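Local coordinates for histidine acid phosphatase (Hafnia alvei, PDB 4ARU), which belongs to the histidine acid phosphatases, branch 2 of the histidine phosphatase superfamily, enzymes built from a mixed beta sheet with flanking helices and an added helical region, at residues His143-Lys148 with Ser261-Ile266; Thr156-Tyr161 with Met195-Ala200; Ala84-Ala89 with Pro292-Asp297; Ala89-Arg94 with His115-Thr120. All coordinates share one frame; numbering follows the deposited sequence.

In the fold
Contacts 1 and 2 lie on one side of the chain's centre, among helices, and touch each other through Leu199. Both are largely buried. Contact 1 is apolar packing of a helix against the break between two helices. Contact 2 depends on a side-chain amide and one water. Contacts 3 and 4 belong to the mixed sheet. They share Ala89 at the end of strand 85-89, and their centres are about 15 Å apart. Contact 3 is partly buried and pairs aromatic packing with a tyrosine hydrogen bond. Contact 4 is a surface contact of one backbone bond, two bridging waters and the packing of Val91. Contacts 2 and 3 lie on opposite sides of the chain's centre, their centres about 43 Å apart.

Contact 1: His143-Lys148 with Ser261-Ile266; sequences HAAVEK and SRTPYI
The backbones come closest at two places: Ala145 CA lies 6.3 Å from Tyr265 CA, and Val146 CA lies 6.3 Å from Thr263 CA. Ala145 presents its methyl to the other segment. Its CB is 3.6 Å from Tyr265 CB and 3.7 Å from Thr263 CG2, so it touches both the tyrosine methylene and the threonine methyl. CG2 of Thr263 is anti to the backbone N, and it also lies 3.6 Å from Ala145 O. This is a van der Waals contact, since no hydrogen bond crosses between the segments. The partner is a break between two helices, 243-262 and 264-282. Thr263 leaves helical geometry here and stands right before the second helix. Its OG1 is bonded back to Leu259 O, so its polar branch is used within its own side of the contact. Helix 139-150 packs against this junction. Deeper in, CG2 of Val146 meets CD1 of Ile266 at 3.7 Å, the two side chains crossing obliquely. Ile266 CD1 is anti to CA (chi2 178°), which carries it out to Val146 CG2. Tyr265 OH accepts from Asp138 N, just before helix 139-150. Val146 also touches Leu199 on strand 198-201.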
loop_
_atom_site.group_PDB
_atom_site.type_symbol
_atom_site.label_atom_id
_atom_site.label_comp_id
_atom_site.label_asym_id
_atom_site.label_seq_id
_atom_site.Cartn_x
_atom_site.Cartn_y
_atom_site.Cartn_z
ATOM N N HIS A 143 17.501 14.219 3.057
ATOM C CA HIS A 143 18.530 13.514 3.847
ATOM C C HIS A 143 18.255 13.718 5.371
ATOM O O HIS A 143 18.264 12.759 6.145
ATOM C CB HIS A 143 19.909 14.091 3.506
ATOM C CG HIS A 143 20.486 13.616 2.203
ATOM N ND1 HIS A 143 20.909 12.317 2.019
ATOM C CD2 HIS A 143 20.688 14.247 1.020
ATOM C CE1 HIS A 143 21.409 12.187 0.797
ATOM N NE2 HIS A 143 21.261 13.332 0.160
ATOM N N ALA A 144 17.943 14.953 5.766
ATOM C CA ALA A 144 17.710 15.248 7.176
ATOM C C ALA A 144 16.446 14.595 7.670
ATOM O O ALA A 144 16.421 14.049 8.774
ATOM C CB ALA A 144 17.660 16.743 7.409
ATOM N N ALA A 145 15.397 14.576 6.853
ATOM C CA ALA A 145 14.129 13.992 7.279
ATOM C C ALA A 145 14.231 12.475 7.452
ATOM O O ALA A 145 13.671 11.895 8.383
ATOM C CB ALA A 145 13.030 14.357 6.276
ATOM N N VAL A 146 14.943 11.793 6.556
ATOM C CA VAL A 146 15.117 10.361 6.648
ATOM C C VAL A 146 15.948 10.021 7.896
ATOM O O VAL A 146 15.617 9.072 8.624
ATOM C CB VAL A 146 15.713 9.790 5.354
ATOM C CG1 VAL A 146 16.098 8.329 5.533
ATOM C CG2 VAL A 146 14.718 9.935 4.202
ATOM N N GLU A 147 16.983 10.806 8.164
ATOM C CA GLU A 147 17.775 10.570 9.379
ATOM C C GLU A 147 16.916 10.741 10.618
ATOM O O GLU A 147 17.007 9.918 11.558
ATOM C CB GLU A 147 18.989 11.475 9.417
ATOM C CG GLU A 147 19.780 11.242 10.699
ATOM C CD GLU A 147 21.163 11.846 10.713
ATOM O OE1 GLU A 147 21.767 12.052 9.631
ATOM O OE2 GLU A 147 21.685 12.105 11.837
ATOM N N LYS A 148 16.051 11.746 10.623
ATOM C CA LYS A 148 15.147 11.975 11.743
ATOM C C LYS A 148 14.215 10.787 11.947
ATOM O O LYS A 148 13.973 10.310 13.058
ATOM C CB LYS A 148 14.364 13.257 11.521
ATOM C CG LYS A 148 13.444 13.635 12.673
ATOM C CD LYS A 148 12.629 14.867 12.285
ATOM C CE LYS A 148 11.428 15.090 13.197
ATOM N NZ LYS A 148 11.910 15.457 14.550
ATOM N N SER A 261 8.955 6.032 2.661
ATOM C CA SER A 261 7.585 6.402 2.354
ATOM C C SER A 261 6.775 7.005 3.505
ATOM O O SER A 261 5.879 7.828 3.244
ATOM C CB SER A 261 6.836 5.216 1.765
ATOM O OG SER A 261 7.418 4.892 0.483
ATOM N N ARG A 262 7.042 6.645 4.751
ATOM C CA ARG A 262 6.300 7.225 5.869
ATOM C C ARG A 262 6.868 8.505 6.411
ATOM O O ARG A 262 6.150 9.325 6.919
ATOM C CB ARG A 262 6.117 6.226 7.032
ATOM C CG ARG A 262 5.373 4.962 6.654
ATOM C CD ARG A 262 4.955 4.128 7.875
ATOM N NE ARG A 262 3.978 4.875 8.651
ATOM C CZ ARG A 262 4.224 5.586 9.748
ATOM N NH1 ARG A 262 5.418 5.680 10.279
ATOM N NH2 ARG A 262 3.265 6.305 10.286
ATOM N N THR A 263 8.169 8.670 6.307
ATOM C CA THR A 263 8.816 9.933 6.708
ATOM C C THR A 263 7.993 11.157 6.297
ATOM O O THR A 263 7.756 11.299 5.109
ATOM C CB THR A 263 10.186 10.043 6.022
ATOM O OG1 THR A 263 11.030 9.025 6.551
ATOM C CG2 THR A 263 10.836 11.430 6.222
ATOM N N PRO A 264 7.523 11.987 7.236
ATOM C CA PRO A 264 6.512 12.990 6.863
ATOM C C PRO A 264 6.908 13.916 5.688
ATOM O O PRO A 264 6.095 14.165 4.820
ATOM C CB PRO A 264 6.257 13.742 8.156
ATOM C CG PRO A 264 6.390 12.636 9.172
ATOM C CD PRO A 264 7.592 11.840 8.717
ATOM N N TYR A 265 8.142 14.377 5.650
ATOM C CA TYR A 265 8.553 15.271 4.548
ATOM C C TYR A 265 8.346 14.615 3.201
ATOM O O TYR A 265 7.865 15.218 2.236
ATOM C CB TYR A 265 10.006 15.696 4.742
ATOM C CG TYR A 265 10.500 16.679 3.711
ATOM C CD1 TYR A 265 10.153 18.012 3.768
ATOM C CD2 TYR A 265 11.276 16.265 2.660
ATOM C CE1 TYR A 265 10.609 18.901 2.817
ATOM C CE2 TYR A 265 11.728 17.141 1.709
ATOM C CZ TYR A 265 11.373 18.456 1.792
ATOM O OH TYR A 265 11.814 19.322 0.817
ATOM N N ILE A 266 8.724 13.364 3.092
ATOM C CA ILE A 266 8.575 12.649 1.839
ATOM C C ILE A 266 7.086 12.351 1.623
ATOM O O ILE A 266 6.551 12.530 0.505
ATOM C CB ILE A 266 9.373 11.318 1.865
ATOM C CG1 ILE A 266 10.861 11.618 1.949
ATOM C CG2 ILE A 266 9.044 10.481 0.650
ATOM C CD1 ILE A 266 11.746 10.395 2.025
#

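Contact 2: Thr156-Tyr161 with Met195-Ala200; sequences TLNQRY and MPSRLA
Asn158 and Ser197 meet with the same first torsion: CG of Asn158 (chi1 -68°) and OG of Ser197 (chi1 -72°) each stand anti to their own carbonyl carbon. The two polar groups then face each other. Ser197 OG donates to Asn158 OD1 at 2.7 Å, tilted moderately from the plane of the amide carbonyl. The other half of the amide serves the same segment. Asn158 ND2 donates to Met195 O at 2.9 Å, with an N-H...O angle of 164°. Met195 O lies nearly in the amide plane of Asn158, but ND2 stands above the carbonyl plane of Met195. With one bond at OD1 and one at ND2, the rotation of the buried amide is fixed. A weak further bond runs from ND2 to Ser192 O.

Water 1 adds a third link. It accepts from Asn158 N at 3.1 Å and from Ser197 N at 3.0 Å, so it joins the two backbones beside the side-chain bonds. Leu157 CB lies against the Ser197 side chain, 3.8 Å from Ser197 CB. Farther along, Leu157 touches Leu210 and Leu259. Behind Asn158, backbone bonds such as Tyr161 N to Asn158 O, at 3.0 Å, span three residues and keep its turn compact.

An asparagine here ties the turn before helix 162-172 to the chain that runs from helix 191-194 into strand 198-201. Asn158 thus binds the loop that leads into the antiparallel hairpin of strands 198-201 and 208-211, in the helical part of this histidine acid phosphatase.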
loop_
_atom_site.group_PDB
_atom_site.type_symbol
_atom_site.label_atom_id
_atom_site.label_comp_id
_atom_site.label_asym_id
_atom_site.label_seq_id
_atom_site.Cartn_x
_atom_site.Cartn_y
_atom_site.Cartn_z
ATOM N N THR A 156 24.544 4.030 9.302
ATOM C CA THR A 156 24.644 3.034 10.379
ATOM C C THR A 156 23.443 2.097 10.462
ATOM O O THR A 156 23.345 1.269 11.356
ATOM C CB THR A 156 24.878 3.710 11.771
ATOM O OG1 THR A 156 23.685 4.370 12.231
ATOM C CG2 THR A 156 26.024 4.683 11.747
ATOM N N LEU A 157 22.514 2.220 9.522
ATOM C CA LEU A 157 21.232 1.501 9.629
ATOM C C LEU A 157 21.377 -0.013 9.700
ATOM O O LEU A 157 20.577 -0.671 10.371
ATOM C CB LEU A 157 20.341 1.858 8.447
ATOM C CG LEU A 157 18.886 1.410 8.543
ATOM C CD1 LEU A 157 18.143 2.163 9.625
ATOM C CD2 LEU A 157 18.172 1.548 7.220
ATOM N N ASN A 158 22.356 -0.605 9.011
ATOM C CA ASN A 158 22.438 -2.058 9.022
ATOM C C ASN A 158 22.627 -2.584 10.452
ATOM O O ASN A 158 22.268 -3.729 10.738
ATOM C CB ASN A 158 23.623 -2.604 8.211
ATOM C CG ASN A 158 23.481 -2.382 6.709
ATOM O OD1 ASN A 158 22.491 -1.810 6.239
ATOM N ND2 ASN A 158 24.470 -2.901 5.970
ATOM N N GLN A 159 23.257 -1.797 11.306
ATOM C CA GLN A 159 23.525 -2.237 12.672
ATOM C C GLN A 159 22.267 -2.467 13.504
ATOM O O GLN A 159 22.361 -3.138 14.553
ATOM C CB GLN A 159 24.492 -1.282 13.354
ATOM C CG GLN A 159 25.879 -1.226 12.705
ATOM C CD GLN A 159 26.425 -2.586 12.232
ATOM O OE1 GLN A 159 26.673 -2.798 11.019
ATOM N NE2 GLN A 159 26.566 -3.529 13.156
ATOM N N ARG A 160 21.157 -1.903 13.063
ATOM C CA ARG A 160 19.868 -2.052 13.719
ATOM C C ARG A 160 19.237 -3.400 13.385
ATOM O O ARG A 160 18.320 -3.862 14.075
ATOM C CB ARG A 160 18.923 -0.909 13.302
ATOM C CG ARG A 160 17.516 -0.974 13.859
ATOM C CD ARG A 160 16.779 0.292 13.550
ATOM N NE ARG A 160 17.329 1.427 14.276
ATOM C CZ ARG A 160 16.984 2.688 14.061
ATOM N NH1 ARG A 160 16.133 2.994 13.055
ATOM N NH2 ARG A 160 17.517 3.640 14.847
ATOM N N TYR A 161 19.683 -4.022 12.307
ATOM C CA TYR A 161 19.014 -5.196 11.740
ATOM C C TYR A 161 19.945 -6.373 11.516
ATOM O O TYR A 161 19.792 -7.119 10.537
ATOM C CB TYR A 161 18.309 -4.811 10.427
ATOM C CG TYR A 161 17.266 -3.772 10.619
ATOM C CD1 TYR A 161 16.082 -4.056 11.259
ATOM C CD2 TYR A 161 17.489 -2.483 10.202
ATOM C CE1 TYR A 161 15.112 -3.066 11.451
ATOM C CE2 TYR A 161 16.559 -1.478 10.405
ATOM C CZ TYR A 161 15.368 -1.771 11.032
ATOM O OH TYR A 161 14.420 -0.802 11.313
ATOM N N MET A 195 27.530 -4.332 2.100
ATOM C CA MET A 195 26.531 -3.412 1.577
ATOM C C MET A 195 26.025 -2.471 2.661
ATOM O O MET A 195 24.879 -2.541 3.076
ATOM C CB MET A 195 25.351 -4.162 0.953
ATOM C CG MET A 195 25.796 -4.912 -0.277
ATOM S SD MET A 195 24.412 -5.823 -1.032
ATOM C CE MET A 195 24.997 -7.490 -0.833
ATOM N N PRO A 196 26.891 -1.542 3.074
ATOM C CA PRO A 196 26.431 -0.529 4.020
ATOM C C PRO A 196 25.254 0.288 3.511
ATOM O O PRO A 196 25.117 0.506 2.300
ATOM C CB PRO A 196 27.669 0.339 4.235
ATOM C CG PRO A 196 28.432 0.176 2.980
ATOM C CD PRO A 196 28.256 -1.273 2.602
ATOM N N SER A 197 24.346 0.686 4.398
ATOM C CA SER A 197 23.243 1.549 4.000
ATOM C C SER A 197 23.723 2.945 3.599
ATOM O O SER A 197 24.667 3.494 4.200
ATOM C CB SER A 197 22.190 1.677 5.136
ATOM O OG SER A 197 21.449 0.507 5.326
ATOM N N ARG A 198 23.075 3.528 2.595
ATOM C CA ARG A 198 23.198 4.945 2.359
ATOM C C ARG A 198 21.978 5.431 1.607
ATOM O O ARG A 198 21.289 4.662 0.933
ATOM C CB ARG A 198 24.483 5.349 1.633
ATOM C CG ARG A 198 24.405 5.126 0.160
ATOM C CD ARG A 198 25.692 5.408 -0.535
ATOM N NE ARG A 198 25.544 5.132 -1.977
ATOM C CZ ARG A 198 25.189 6.038 -2.893
ATOM N NH1 ARG A 198 24.908 7.278 -2.591
ATOM N NH2 ARG A 198 25.094 5.676 -4.161
ATOM N N LEU A 199 21.696 6.697 1.714
ATOM C CA LEU A 199 20.607 7.301 1.012
ATOM C C LEU A 199 21.169 7.962 -0.263
ATOM O O LEU A 199 22.068 8.786 -0.207
ATOM C CB LEU A 199 19.924 8.342 1.923
ATOM C CG LEU A 199 18.660 9.013 1.426
ATOM C CD1 LEU A 199 17.604 7.986 1.220
ATOM C CD2 LEU A 199 18.158 10.073 2.388
ATOM N N ALA A 200 20.631 7.572 -1.426
ATOM C CA ALA A 200 21.056 8.070 -2.717
ATOM C C ALA A 200 19.954 8.891 -3.349
ATOM O O ALA A 200 18.816 8.458 -3.357
ATOM C CB ALA A 200 21.428 6.897 -3.615
HETATM O O HOH W 1 24.688 0.482 7.363
#

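Contact 3: Ala84-Ala89 with Pro292-Asp297; sequences AVYVWA and PDISPD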
loop_
_atom_site.group_PDB
_atom_site.type_symbol
_atom_site.label_atom_id
_atom_site.label_comp_id
_atom_site.label_asym_id
_atom_site.label_seq_id
_atom_site.Cartn_x
_atom_site.Cartn_y
_atom_site.Cartn_z
ATOM N N ALA A 84 -23.145 4.525 -8.072
ATOM C CA ALA A 84 -22.743 4.174 -6.697
ATOM C C ALA A 84 -21.294 3.796 -6.553
ATOM O O ALA A 84 -20.741 3.987 -5.499
ATOM C CB ALA A 84 -23.603 3.032 -6.168
ATOM N N VAL A 85 -20.695 3.239 -7.595
ATOM C CA VAL A 85 -19.367 2.668 -7.534
ATOM C C VAL A 85 -18.452 3.284 -8.588
ATOM O O VAL A 85 -18.838 3.412 -9.738
ATOM C CB VAL A 85 -19.407 1.154 -7.763
ATOM C CG1 VAL A 85 -18.018 0.551 -7.629
ATOM C CG2 VAL A 85 -20.388 0.497 -6.788
ATOM N N TYR A 86 -17.272 3.709 -8.174
ATOM C CA TYR A 86 -16.313 4.341 -9.041
ATOM C C TYR A 86 -14.933 3.871 -8.722
ATOM O O TYR A 86 -14.532 3.862 -7.582
ATOM C CB TYR A 86 -16.398 5.854 -8.919
ATOM C CG TYR A 86 -15.532 6.669 -9.874
ATOM C CD1 TYR A 86 -14.213 6.875 -9.650
ATOM C CD2 TYR A 86 -16.106 7.333 -10.919
ATOM C CE1 TYR A 86 -13.433 7.655 -10.517
ATOM C CE2 TYR A 86 -15.356 8.092 -11.806
ATOM C CZ TYR A 86 -14.008 8.257 -11.587
ATOM O OH TYR A 86 -13.245 9.064 -12.418
ATOM N N VAL A 87 -14.173 3.497 -9.759
ATOM C CA VAL A 87 -12.788 3.109 -9.654
ATOM C C VAL A 87 -11.891 4.099 -10.372
ATOM O O VAL A 87 -12.088 4.352 -11.526
ATOM C CB VAL A 87 -12.507 1.673 -10.225
ATOM C CG1 VAL A 87 -11.028 1.396 -10.172
ATOM C CG2 VAL A 87 -13.308 0.618 -9.492
ATOM N N TRP A 88 -10.886 4.597 -9.665
ATOM C CA TRP A 88 -9.766 5.334 -10.260
ATOM C C TRP A 88 -8.505 4.505 -10.086
ATOM O O TRP A 88 -8.086 4.283 -8.964
ATOM C CB TRP A 88 -9.578 6.729 -9.669
ATOM C CG TRP A 88 -8.568 7.513 -10.440
ATOM C CD1 TRP A 88 -7.220 7.661 -10.161
ATOM C CD2 TRP A 88 -8.758 8.122 -11.706
ATOM N NE1 TRP A 88 -6.601 8.357 -11.147
ATOM C CE2 TRP A 88 -7.506 8.674 -12.102
ATOM C CE3 TRP A 88 -9.868 8.337 -12.522
ATOM C CZ2 TRP A 88 -7.342 9.398 -13.284
ATOM C CZ3 TRP A 88 -9.702 9.074 -13.677
ATOM C CH2 TRP A 88 -8.443 9.550 -14.082
ATOM N N ALA A 89 -7.915 4.034 -11.175
ATOM C CA ALA A 89 -6.700 3.254 -11.115
ATOM C C ALA A 89 -5.538 4.034 -11.670
ATOM O O ALA A 89 -5.708 4.818 -12.600
ATOM C CB ALA A 89 -6.844 1.967 -11.940
ATOM N N PRO A 292 -12.897 12.520 -13.053
ATOM C CA PRO A 292 -13.827 12.716 -14.167
ATOM C C PRO A 292 -15.008 11.768 -14.143
ATOM O O PRO A 292 -14.832 10.588 -13.890
ATOM C CB PRO A 292 -12.964 12.484 -15.403
ATOM C CG PRO A 292 -11.806 11.748 -14.941
ATOM C CD PRO A 292 -11.581 12.038 -13.481
ATOM N N ASP A 293 -16.199 12.322 -14.357
ATOM C CA ASP A 293 -17.387 11.486 -14.495
ATOM C C ASP A 293 -17.859 10.827 -13.185
ATOM O O ASP A 293 -18.600 9.853 -13.252
ATOM C CB ASP A 293 -17.069 10.390 -15.556
ATOM C CG ASP A 293 -18.246 9.507 -15.895
ATOM O OD1 ASP A 293 -19.350 10.041 -16.055
ATOM O OD2 ASP A 293 -18.038 8.272 -16.035
ATOM N N ILE A 294 -17.381 11.257 -12.013
ATOM C CA ILE A 294 -17.840 10.644 -10.765
ATOM C C ILE A 294 -19.171 11.260 -10.404
ATOM O O ILE A 294 -19.389 12.439 -10.672
ATOM C CB ILE A 294 -16.809 10.785 -9.610
ATOM C CG1 ILE A 294 -17.176 9.832 -8.457
ATOM C CG2 ILE A 294 -16.674 12.242 -9.161
ATOM C CD1 ILE A 294 -16.023 9.630 -7.515
ATOM N N SER A 295 -20.077 10.456 -9.858
ATOM C CA SER A 295 -21.415 10.932 -9.502
ATOM C C SER A 295 -21.388 11.620 -8.172
ATOM O O SER A 295 -20.685 11.176 -7.264
ATOM C CB SER A 295 -22.400 9.765 -9.429
ATOM O OG SER A 295 -23.688 10.250 -9.042
ATOM N N PRO A 296 -22.189 12.679 -8.031
ATOM C CA PRO A 296 -22.454 13.194 -6.705
ATOM C C PRO A 296 -23.064 12.168 -5.720
ATOM O O PRO A 296 -22.957 12.369 -4.536
ATOM C CB PRO A 296 -23.434 14.350 -6.955
ATOM C CG PRO A 296 -23.273 14.684 -8.395
ATOM C CD PRO A 296 -22.878 13.442 -9.092
ATOM N N ASP A 297 -23.664 11.089 -6.213
ATOM C CA ASP A 297 -24.313 10.068 -5.397
ATOM C C ASP A 297 -23.386 8.851 -5.185
ATOM O O ASP A 297 -23.841 7.745 -4.866
ATOM C CB ASP A 297 -25.610 9.582 -6.096
ATOM C CG ASP A 297 -26.621 10.717 -6.359
ATOM O OD1 ASP A 297 -26.716 11.643 -5.523
ATOM O OD2 ASP A 297 -27.314 10.680 -7.409
#
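Tyr86 carries the tight part of this contact. Its OH donates to Pro292 O at 2.6 Å, a short bond whose acceptor lies near the ring plane, at the edge. Ile294 lies over one face of the same ring and crosses it at about a right angle. Ile294 CB sits 4.0 Å from the ring centroid, a CH-pi contact offset toward the rim, and CG1 is 3.7 Å from Tyr86 CD2. The ring is therefore fixed at its hydroxyl and packed on its face. Trp88 adds a second aromatic contact: its CZ3 is 3.5 Å from Pro292 CD, and the indole and proline cross at about a right angle. Trp88 NE1 points elsewhere, to Asp124 OD2.

The other end is looser. There Ala84 CA comes within 4.2 Å of Asp297 O, and the Asp297 side chain leads away. Asp297 is exposed. Ser295 shapes this end by an ST turn, its OG accepting from Asp297 N at 3.0 Å.

The loop 292-297 runs roughly against the direction of strand 85-89 and leads into strand 300-305. That strand lies parallel to 85-89 in the mixed sheet, and its Leu301 touches both Tyr86 and Ile294. His115 stacks on Tyr86. On the other side of strand 85-89, Val85 and Val87 pack on helix 93-106.

Contact 4: Ala89-Arg94 with His115-Thr120; sequences ADVDQR and HHQQNT
Ala89 O and Gln117 N are joined by water 2, which donates to Ala89 O at 2.7 Å and accepts from Gln117 N. The same residue also makes a direct link: Ala89 N donates to His115 O at 2.9 Å, with an N-H...O angle of 166°. Ala89 O is also met closely by a carbon, His116 CB, at 3.2 Å. Ala89 O and Gln117 N are too far apart for a direct bond, and the water spans them.

Val91 carries the apolar packing. Its CB is 3.6 Å from Thr120 O, and its CG1 packs 3.9 Å from Gln117 CB. CG1, anti to the carbonyl carbon (chi1 -68°), is the branch that reaches Gln117 CB and Asn119 O. Water 3 donates to Thr120 O and, weakly, to Val91 O. The turn before the helix is held by Asp90, whose OD1 accepts from Val91 N at 2.8 Å, approached from above the carboxylate plane. Asp90 OD2 bonds His306 NE2.

On the facing loop, Gln117 NE2 donates to Asn119 O at 3.0 Å, almost straight at 171° and in the amide plane. It also reaches Ala123 O, so this nitrogen has two acceptors. A tartaric acid molecule, probably from the crystallisation liquor, lies about 3 Å from the His116 side chain and is bonded by Arg94 NH2.

The contact belongs to a beta-alpha-beta unit. Strand 85-89 passes through residues 90-92 into helix 93-106, and the chain returns as the short, weakly bonded strand 115-116, parallel to the first. Strand 300-305 lies next to 85-89 in the same sheet.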
loop_
_atom_site.group_PDB
_atom_site.type_symbol
_atom_site.label_atom_id
_atom_site.label_comp_id
_atom_site.label_asym_id
_atom_site.label_seq_id
_atom_site.Cartn_x
_atom_site.Cartn_y
_atom_site.Cartn_z
ATOM N N ALA A 89 -7.915 4.034 -11.175
ATOM C CA ALA A 89 -6.700 3.254 -11.115
ATOM C C ALA A 89 -5.538 4.034 -11.670
ATOM O O ALA A 89 -5.708 4.818 -12.600
ATOM C CB ALA A 89 -6.844 1.967 -11.940
ATOM N N ASP A 90 -4.343 3.776 -11.114
ATOM C CA ASP A 90 -3.135 4.298 -11.723
ATOM C C ASP A 90 -2.937 3.656 -13.088
ATOM O O ASP A 90 -3.574 2.678 -13.447
ATOM C CB ASP A 90 -1.914 4.056 -10.822
ATOM C CG ASP A 90 -0.728 4.981 -11.122
ATOM O OD1 ASP A 90 -0.799 5.925 -11.929
ATOM O OD2 ASP A 90 0.310 4.689 -10.461
ATOM N N VAL A 91 -1.998 4.213 -13.824
ATOM C CA VAL A 91 -1.797 3.904 -15.232
ATOM C C VAL A 91 -1.281 2.502 -15.533
ATOM O O VAL A 91 -1.429 2.051 -16.678
ATOM C CB VAL A 91 -0.858 4.915 -15.902
ATOM C CG1 VAL A 91 -1.579 6.214 -15.950
ATOM C CG2 VAL A 91 0.510 5.060 -15.242
ATOM N N ASP A 92 -0.642 1.863 -14.551
ATOM C CA ASP A 92 0.034 0.602 -14.810
ATOM C C ASP A 92 -0.953 -0.537 -15.072
ATOM O O ASP A 92 -2.090 -0.533 -14.627
ATOM C CB ASP A 92 0.925 0.243 -13.617
ATOM C CG ASP A 92 1.939 1.295 -13.328
ATOM O OD1 ASP A 92 2.692 1.639 -14.279
ATOM O OD2 ASP A 92 1.906 1.827 -12.201
ATOM N N GLN A 93 -0.498 -1.530 -15.802
ATOM C CA GLN A 93 -1.276 -2.723 -16.001
ATOM C C GLN A 93 -1.742 -3.273 -14.649
ATOM O O GLN A 93 -2.909 -3.673 -14.458
ATOM C CB GLN A 93 -0.457 -3.761 -16.798
ATOM C CG GLN A 93 -1.187 -5.059 -17.131
ATOM C CD GLN A 93 -1.055 -6.158 -16.112
ATOM O OE1 GLN A 93 -0.562 -5.975 -15.038
ATOM N NE2 GLN A 93 -1.552 -7.334 -16.489
ATOM N N ARG A 94 -0.838 -3.329 -13.678
ATOM C CA ARG A 94 -1.138 -4.014 -12.415
ATOM C C ARG A 94 -2.271 -3.302 -11.678
ATOM O O ARG A 94 -3.086 -3.969 -11.027
ATOM C CB ARG A 94 0.113 -4.173 -11.563
ATOM C CG ARG A 94 0.845 -2.896 -11.203
ATOM C CD ARG A 94 2.139 -3.243 -10.426
ATOM N NE ARG A 94 2.979 -2.068 -10.248
ATOM C CZ ARG A 94 3.921 -1.682 -11.086
ATOM N NH1 ARG A 94 4.144 -2.375 -12.193
ATOM N NH2 ARG A 94 4.626 -0.587 -10.853
ATOM N N HIS A 115 -11.972 3.847 -14.354
ATOM C CA HIS A 115 -11.438 5.048 -14.886
ATOM C C HIS A 115 -9.950 5.147 -14.598
ATOM O O HIS A 115 -9.498 4.701 -13.559
ATOM C CB HIS A 115 -12.137 6.254 -14.269
ATOM C CG HIS A 115 -13.596 6.312 -14.547
ATOM N ND1 HIS A 115 -14.512 5.540 -13.883
ATOM C CD2 HIS A 115 -14.289 7.033 -15.439
ATOM C CE1 HIS A 115 -15.717 5.786 -14.347
ATOM N NE2 HIS A 115 -15.626 6.724 -15.273
ATOM N N HIS A 116 -9.226 5.816 -15.500
ATOM C CA HIS A 116 -7.798 6.078 -15.348
ATOM C C HIS A 116 -7.343 7.185 -16.265
ATOM O O HIS A 116 -8.068 7.656 -17.135
ATOM C CB HIS A 116 -6.960 4.777 -15.554
ATOM C CG HIS A 116 -6.985 4.242 -16.949
ATOM N ND1 HIS A 116 -6.213 4.774 -17.960
ATOM C CD2 HIS A 116 -7.661 3.210 -17.499
ATOM C CE1 HIS A 116 -6.423 4.098 -19.086
ATOM N NE2 HIS A 116 -7.305 3.149 -18.832
ATOM N N GLN A 117 -6.139 7.681 -16.022
ATOM C CA GLN A 117 -5.621 8.752 -16.820
ATOM C C GLN A 117 -5.557 8.308 -18.272
ATOM O O GLN A 117 -5.080 7.254 -18.534
ATOM C CB GLN A 117 -4.220 9.119 -16.314
ATOM C CG GLN A 117 -3.513 10.144 -17.175
ATOM C CD GLN A 117 -2.286 10.690 -16.497
ATOM O OE1 GLN A 117 -2.407 11.536 -15.604
ATOM N NE2 GLN A 117 -1.131 10.175 -16.839
ATOM N N GLN A 118 -5.934 9.184 -19.187
ATOM C CA GLN A 118 -5.916 8.826 -20.609
ATOM C C GLN A 118 -4.580 8.347 -21.140
ATOM O O GLN A 118 -4.474 7.326 -21.850
ATOM C CB GLN A 118 -6.297 10.050 -21.399
ATOM C CG GLN A 118 -7.774 10.356 -21.339
ATOM C CD GLN A 118 -8.593 9.585 -22.407
ATOM O OE1 GLN A 118 -8.329 8.424 -22.765
ATOM N NE2 GLN A 118 -9.619 10.230 -22.876
ATOM N N ASN A 119 -3.553 9.137 -20.875
ATOM C CA ASN A 119 -2.217 8.783 -21.289
ATOM C C ASN A 119 -1.514 7.905 -20.265
ATOM O O ASN A 119 -1.105 8.378 -19.207
ATOM C CB ASN A 119 -1.391 10.049 -21.559
ATOM C CG ASN A 119 -0.080 9.736 -22.241
ATOM O OD1 ASN A 119 0.550 8.722 -22.013
ATOM N ND2 ASN A 119 0.327 10.615 -23.097
ATOM N N THR A 120 -1.406 6.604 -20.536
ATOM C CA THR A 120 -0.804 5.678 -19.610
ATOM C C THR A 120 0.717 5.613 -19.630
ATOM O O THR A 120 1.275 4.918 -18.802
ATOM C CB THR A 120 -1.349 4.223 -19.756
ATOM O OG1 THR A 120 -1.073 3.742 -21.072
ATOM C CG2 THR A 120 -2.838 4.186 -19.515
HETATM O O HOH W 2 -4.429 6.866 -13.853
HETATM O O HOH W 3 1.746 2.152 -17.742
#